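Local coordinates for protein EmGH1 (Erythrobacter marinus, PDB 5Z87) that probably hydrolyses beta-glucosidic bonds, as a beta-glucosidase of glycosyl hydrolase family 3, at residues 316-319 with 320-324; 355-358 with 359-363. One frame throughout, in Å; residues are numbered along the deposited sequence.

Contact 1 (316-319 with 320-324); sequences DVRR and IHSLH
R319 and L323 meet through their CB atoms, 3.8 Å apart, with the two side chains crossing obliquely one helical turn on. S322 OG comes in beside this pair and lies 3.6 Å from R319 CG, against the root of the arginine. Two carbonyls each accept two backbone N-H groups: R318 O takes those of H321 and S322, and R319 O those of L323 and H324. At the start of the turn I320 N bonds to V317 O at 3.1 Å, and I320 CD1 lies alongside V317 CG1. This is the short helix 319-322 that follows strand 309-311, the last strand of the parallel sheet in the N-terminal TIM-barrel-like domain. With CG beside the backbone N (chi1 -74°) and the chain extended from there to NE, the R319 guanidinium reaches D316. R319 NH1 makes a salt bridge of 3.0 Å to D316 OD1, approaching from above the carboxylate plane, while D316 OD2 bonds H281 ND1. H281 lines the pocket that holds a bound dithiothreitol, so D316 stands behind that part of the pocket wall, and the R319 side chain comes within about 6 Å of the ligand. A leucine in place of R319 would probably leave D316 OD1 without its cationic mate and F544 without its cation-pi partner. Farther out, R318 turns to D315, E330 and the carbonyl of N349, and H324 NE2 reaches H281 O. T645 of the second subunit packs on L323 and H324.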
ATOM      1  N   ASP A 316     -12.458  -8.350 -20.291  1.00 17.46           N
ATOM      2  CA  ASP A 316     -12.676  -7.482 -19.144  1.00 20.38           C
ATOM      3  C   ASP A 316     -14.003  -6.732 -19.175  1.00 23.04           C
ATOM      4  O   ASP A 316     -14.392  -6.179 -18.139  1.00 20.39           O
ATOM      5  CB  ASP A 316     -11.535  -6.476 -19.015  1.00 19.87           C
ATOM      6  CG  ASP A 316     -10.407  -6.978 -18.125  1.00 23.38           C
ATOM      7  OD1 ASP A 316     -10.606  -7.952 -17.359  1.00 21.20           O
ATOM      8  OD2 ASP A 316      -9.310  -6.390 -18.202  1.00 26.59           O
ATOM      9  N   VAL A 317     -14.707  -6.683 -20.315  1.00 21.54           N
ATOM     10  CA  VAL A 317     -16.030  -6.059 -20.322  1.00 19.59           C
ATOM     11  C   VAL A 317     -17.017  -6.930 -19.558  1.00 21.51           C
ATOM     12  O   VAL A 317     -17.719  -6.453 -18.661  1.00 20.83           O
ATOM     13  CB  VAL A 317     -16.521  -5.774 -21.759  1.00 20.47           C
ATOM     14  CG1 VAL A 317     -17.840  -5.021 -21.707  1.00 15.15           C
ATOM     15  CG2 VAL A 317     -15.521  -4.921 -22.527  1.00 16.85           C
ATOM     16  N   ARG A 318     -17.061  -8.227 -19.882  1.00 17.89           N
ATOM     17  CA  ARG A 318     -17.866  -9.167 -19.108  1.00 19.66           C
ATOM     18  C   ARG A 318     -17.537  -9.111 -17.615  1.00 22.79           C
ATOM     19  O   ARG A 318     -18.424  -9.257 -16.771  1.00 23.42           O
ATOM     20  CB  ARG A 318     -17.652 -10.590 -19.630  1.00 17.24           C
ATOM     21  CG  ARG A 318     -18.564 -11.607 -18.959  1.00 25.70           C
ATOM     22  CD  ARG A 318     -18.139 -13.034 -19.250  1.00 24.97           C
ATOM     23  NE  ARG A 318     -17.572 -13.138 -20.587  1.00 33.80           N
ATOM     24  CZ  ARG A 318     -18.279 -13.420 -21.676  1.00 23.29           C
ATOM     25  NH1 ARG A 318     -19.586 -13.642 -21.589  1.00 20.93           N
ATOM     26  NH2 ARG A 318     -17.672 -13.489 -22.844  1.00 25.46           N
ATOM     27  N   ARG A 319     -16.264  -8.903 -17.270  1.00 22.01           N
ATOM     28  CA  ARG A 319     -15.862  -8.965 -15.871  1.00 20.15           C
ATOM     29  C   ARG A 319     -16.304  -7.751 -15.069  1.00 23.27           C
ATOM     30  O   ARG A 319     -16.217  -7.797 -13.838  1.00 21.44           O
ATOM     31  CB  ARG A 319     -14.352  -9.129 -15.766  1.00 23.40           C
ATOM     32  CG  ARG A 319     -13.869 -10.518 -16.128  1.00 19.08           C
ATOM     33  CD  ARG A 319     -12.386 -10.505 -16.301  1.00 18.99           C
ATOM     34  NE  ARG A 319     -11.909 -11.712 -16.951  1.00 17.54           N
ATOM     35  CZ  ARG A 319     -10.663 -11.850 -17.385  1.00 21.37           C
ATOM     36  NH1 ARG A 319      -9.801 -10.853 -17.221  1.00 13.36           N
ATOM     37  NH2 ARG A 319     -10.279 -12.972 -17.981  1.00 23.55           N
ATOM     38  N   ILE A 320     -16.759  -6.677 -15.727  1.00 23.29           N
ATOM     39  CA  ILE A 320     -17.472  -5.619 -15.023  1.00 17.17           C
ATOM     40  C   ILE A 320     -18.584  -6.220 -14.185  1.00 23.59           C
ATOM     41  O   ILE A 320     -18.874  -5.761 -13.073  1.00 20.87           O
ATOM     42  CB  ILE A 320     -18.039  -4.589 -16.014  1.00 19.54           C
ATOM     43  CG1 ILE A 320     -16.933  -3.922 -16.835  1.00 18.88           C
ATOM     44  CG2 ILE A 320     -18.874  -3.526 -15.283  1.00 18.48           C
ATOM     45  CD1 ILE A 320     -17.531  -3.136 -18.020  1.00 19.36           C
ATOM     46  N   HIS A 321     -19.230  -7.253 -14.719  1.00 22.16           N
ATOM     47  CA  HIS A 321     -20.269  -7.996 -14.035  1.00 23.38           C
ATOM     48  C   HIS A 321     -19.693  -9.151 -13.227  1.00 25.01           C
ATOM     49  O   HIS A 321     -19.920  -9.234 -12.017  1.00 21.99           O
ATOM     50  CB  HIS A 321     -21.290  -8.531 -15.045  1.00 21.70           C
ATOM     51  CG  HIS A 321     -22.170  -9.606 -14.487  1.00 24.02           C
ATOM     52  ND1 HIS A 321     -23.070  -9.375 -13.466  1.00 25.36           N
ATOM     53  CD2 HIS A 321     -22.262 -10.925 -14.779  1.00 23.00           C
ATOM     54  CE1 HIS A 321     -23.691 -10.503 -13.166  1.00 20.17           C
ATOM     55  NE2 HIS A 321     -23.215 -11.460 -13.943  1.00 21.31           N
ATOM     56  N   SER A 322     -18.918 -10.022 -13.883  1.00 21.42           N
ATOM     57  CA  SER A 322     -18.618 -11.345 -13.342  1.00 24.78           C
ATOM     58  C   SER A 322     -17.478 -11.348 -12.327  1.00 20.90           C
ATOM     59  O   SER A 322     -17.350 -12.312 -11.575  1.00 23.55           O
ATOM     60  CB  SER A 322     -18.266 -12.309 -14.479  1.00 22.85           C
ATOM     61  OG  SER A 322     -17.064 -11.890 -15.118  1.00 26.55           O
ATOM     62  N   LEU A 323     -16.630 -10.325 -12.321  1.00 23.22           N
ATOM     63  CA  LEU A 323     -15.540 -10.215 -11.362  1.00 23.36           C
ATOM     64  C   LEU A 323     -15.794  -9.100 -10.358  1.00 21.40           C
ATOM     65  O   LEU A 323     -15.861  -9.368  -9.158  1.00 23.32           O
ATOM     66  CB  LEU A 323     -14.206  -9.989 -12.093  1.00 18.18           C
ATOM     67  CG  LEU A 323     -13.004  -9.806 -11.153  1.00 23.90           C
ATOM     68  CD1 LEU A 323     -12.786 -11.066 -10.289  1.00 18.72           C
ATOM     69  CD2 LEU A 323     -11.745  -9.471 -11.953  1.00 18.64           C
ATOM     70  N   HIS A 324     -15.995  -7.862 -10.836  1.00 18.80           N
ATOM     71  CA  HIS A 324     -16.165  -6.705  -9.964  1.00 16.82           C
ATOM     72  C   HIS A 324     -17.546  -6.634  -9.313  1.00 21.18           C
ATOM     73  O   HIS A 324     -17.694  -6.009  -8.255  1.00 21.90           O
ATOM     74  CB  HIS A 324     -15.931  -5.421 -10.755  1.00 18.85           C
ATOM     75  CG  HIS A 324     -14.512  -5.217 -11.164  1.00 21.19           C
ATOM     76  ND1 HIS A 324     -13.534  -4.826 -10.273  1.00 17.00           N
ATOM     77  CD2 HIS A 324     -13.902  -5.351 -12.365  1.00 14.22           C
ATOM     78  CE1 HIS A 324     -12.385  -4.709 -10.914  1.00 18.58           C
ATOM     79  NE2 HIS A 324     -12.580  -5.028 -12.184  1.00 20.96           N
TER

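Contact 2 (355-358 with 359-363); sequences LPQL and VRDGL
Q357 stands between R360 and D361 and reaches both through its amide. From CB its chain starts with CG anti to the backbone N (chi1 -158°) and bends at chi2, bringing the amide to the following turn. Q357 CG passes 3.8 Å from D361 OD2, and CD lies between the carboxylate and the arginine. At the tip, Q357 OE1 takes two nitrogens from one face of the amide, R360 NH2 at 3.0 Å and R360 NE at 3.3 Å, a side-on grip in the guanidinium plane. Q357 NE2 bonds D361 OD1 at 2.7 Å; that oxygen lies in the plane of the Q357 amide but is itself met from above the carboxylate plane. P356 O sits over the centre of the R360 guanidinium, 3.9 Å above its plane; R360 NH1 forms a salt bridge to D57, and NH2 also binds a glycerol. Helix 355-360 closes in a Schellman motif: G362, with phi 83°, gives its N-H to V359 O, and L363 N bonds to L358 O. L358 CD2 touches L363 CD1. With a donor end and an acceptor end, the neutral amide links a cation to an anion, so the neighbouring charges would probably polarise it and fix which way round it sits.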
ATOM      1  N   LEU A 355     -24.727  -6.369 -28.585  1.00 24.80           N
ATOM      2  CA  LEU A 355     -24.995  -4.966 -28.901  1.00 25.41           C
ATOM      3  C   LEU A 355     -26.090  -4.773 -29.953  1.00 28.07           C
ATOM      4  O   LEU A 355     -26.960  -3.907 -29.746  1.00 29.03           O
ATOM      5  CB  LEU A 355     -23.695  -4.280 -29.324  1.00 23.18           C
ATOM      6  CG  LEU A 355     -22.620  -4.091 -28.262  1.00 25.84           C
ATOM      7  CD1 LEU A 355     -21.453  -3.304 -28.856  1.00 25.30           C
ATOM      8  CD2 LEU A 355     -23.185  -3.388 -27.033  1.00 24.17           C
ATOM      9  N   PRO A 356     -26.114  -5.504 -31.081  1.00 27.09           N
ATOM     10  CA  PRO A 356     -27.204  -5.268 -32.057  1.00 30.07           C
ATOM     11  C   PRO A 356     -28.585  -5.530 -31.480  1.00 26.25           C
ATOM     12  O   PRO A 356     -29.481  -4.692 -31.623  1.00 28.00           O
ATOM     13  CB  PRO A 356     -26.868  -6.232 -33.211  1.00 27.54           C
ATOM     14  CG  PRO A 356     -25.407  -6.512 -33.071  1.00 30.39           C
ATOM     15  CD  PRO A 356     -25.134  -6.487 -31.586  1.00 24.97           C
ATOM     16  N   GLN A 357     -28.781  -6.663 -30.808  1.00 28.02           N
ATOM     17  CA  GLN A 357     -30.097  -6.931 -30.237  1.00 25.36           C
ATOM     18  C   GLN A 357     -30.463  -5.925 -29.152  1.00 36.87           C
ATOM     19  O   GLN A 357     -31.650  -5.613 -28.983  1.00 34.58           O
ATOM     20  CB  GLN A 357     -30.167  -8.356 -29.690  1.00 29.52           C
ATOM     21  CG  GLN A 357     -31.599  -8.900 -29.579  1.00 35.86           C
ATOM     22  CD  GLN A 357     -32.461  -8.547 -30.798  1.00 41.02           C
ATOM     23  OE1 GLN A 357     -32.152  -8.938 -31.927  1.00 41.09           O
ATOM     24  NE2 GLN A 357     -33.531  -7.782 -30.571  1.00 36.40           N
ATOM     25  N   LEU A 358     -29.475  -5.394 -28.416  1.00 30.59           N
ATOM     26  CA  LEU A 358     -29.792  -4.396 -27.393  1.00 29.20           C
ATOM     27  C   LEU A 358     -30.281  -3.104 -28.027  1.00 28.90           C
ATOM     28  O   LEU A 358     -31.185  -2.448 -27.497  1.00 31.17           O
ATOM     29  CB  LEU A 358     -28.574  -4.118 -26.500  1.00 22.52           C
ATOM     30  CG  LEU A 358     -28.193  -5.263 -25.560  1.00 26.60           C
ATOM     31  CD1 LEU A 358     -26.738  -5.144 -25.116  1.00 24.38           C
ATOM     32  CD2 LEU A 358     -29.156  -5.322 -24.361  1.00 24.28           C
ATOM     33  N   VAL A 359     -29.672  -2.709 -29.146  1.00 26.40           N
ATOM     34  CA  VAL A 359     -30.138  -1.537 -29.877  1.00 29.10           C
ATOM     35  C   VAL A 359     -31.549  -1.772 -30.398  1.00 37.86           C
ATOM     36  O   VAL A 359     -32.441  -0.927 -30.238  1.00 37.52           O
ATOM     37  CB  VAL A 359     -29.167  -1.207 -31.020  1.00 33.01           C
ATOM     38  CG1 VAL A 359     -29.788  -0.199 -31.984  1.00 24.76           C
ATOM     39  CG2 VAL A 359     -27.853  -0.700 -30.448  1.00 29.55           C
ATOM     40  N   ARG A 360     -31.782  -2.940 -31.001  1.00 30.52           N
ATOM     41  CA  ARG A 360     -33.103  -3.225 -31.549  1.00 34.50           C
ATOM     42  C   ARG A 360     -34.144  -3.337 -30.440  1.00 39.94           C
ATOM     43  O   ARG A 360     -35.278  -2.872 -30.600  1.00 44.29           O
ATOM     44  CB  ARG A 360     -33.053  -4.490 -32.410  1.00 27.82           C
ATOM     45  CG  ARG A 360     -32.375  -4.251 -33.774  1.00 33.33           C
ATOM     46  CD  ARG A 360     -32.547  -5.428 -34.724  1.00 26.22           C
ATOM     47  NE  ARG A 360     -31.892  -6.612 -34.195  1.00 33.03           N
ATOM     48  CZ  ARG A 360     -30.673  -7.006 -34.549  1.00 40.12           C
ATOM     49  NH1 ARG A 360     -29.991  -6.304 -35.448  1.00 32.17           N
ATOM     50  NH2 ARG A 360     -30.137  -8.101 -34.011  1.00 28.81           N
ATOM     51  N   ASP A 361     -33.768  -3.899 -29.292  1.00 32.55           N
ATOM     52  CA  ASP A 361     -34.691  -3.971 -28.166  1.00 35.22           C
ATOM     53  C   ASP A 361     -34.916  -2.619 -27.481  1.00 39.52           C
ATOM     54  O   ASP A 361     -35.755  -2.536 -26.576  1.00 35.52           O
ATOM     55  CB  ASP A 361     -34.198  -5.001 -27.146  1.00 31.02           C
ATOM     56  CG  ASP A 361     -34.381  -6.428 -27.628  1.00 36.63           C
ATOM     57  OD1 ASP A 361     -35.044  -6.629 -28.663  1.00 45.28           O
ATOM     58  OD2 ASP A 361     -33.858  -7.356 -26.977  1.00 54.83           O
ATOM     59  N   GLY A 362     -34.218  -1.561 -27.884  1.00 33.45           N
ATOM     60  CA  GLY A 362     -34.441  -0.264 -27.277  1.00 30.17           C
ATOM     61  C   GLY A 362     -33.712  -0.011 -25.975  1.00 35.22           C
ATOM     62  O   GLY A 362     -33.950   1.022 -25.338  1.00 31.05           O
ATOM     63  N   LEU A 363     -32.825  -0.910 -25.561  1.00 36.05           N
ATOM     64  CA  LEU A 363     -32.072  -0.746 -24.326  1.00 32.53           C
ATOM     65  C   LEU A 363     -30.755  -0.006 -24.522  1.00 32.20           C
ATOM     66  O   LEU A 363     -30.032   0.198 -23.541  1.00 28.01           O
ATOM     67  CB  LEU A 363     -31.811  -2.118 -23.697  1.00 27.03           C
ATOM     68  CG  LEU A 363     -33.093  -2.944 -23.619  1.00 33.82           C
ATOM     69  CD1 LEU A 363     -32.804  -4.421 -23.391  1.00 25.75           C
ATOM     70  CD2 LEU A 363     -33.988  -2.379 -22.529  1.00 26.44           C
TER

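How the contacts relate
Starting from the N terminus, the chain leaves strand 309-311 and enters contact 1, where residues 316-318 run into helix 319-322. Helix 330-340 and the short strand 345-346 come next, and then contact 2 at 355-363, where helix 355-360 ends and the chain goes on to helix 366-382. Each contact is one uninterrupted stretch closing a local turn; the two lie in series, neither nested nor crossed. The centres of contact 1 and contact 2 are about 20 Å apart, and the two do not touch. Helix 330-340 bridges them, packing on I320 and H321 of the first and on L355 and L358 of the second. H321, L323 and H324 of contact 1 pack on the second subunit, whereas contact 2 borders helix 56-61 of its own chain.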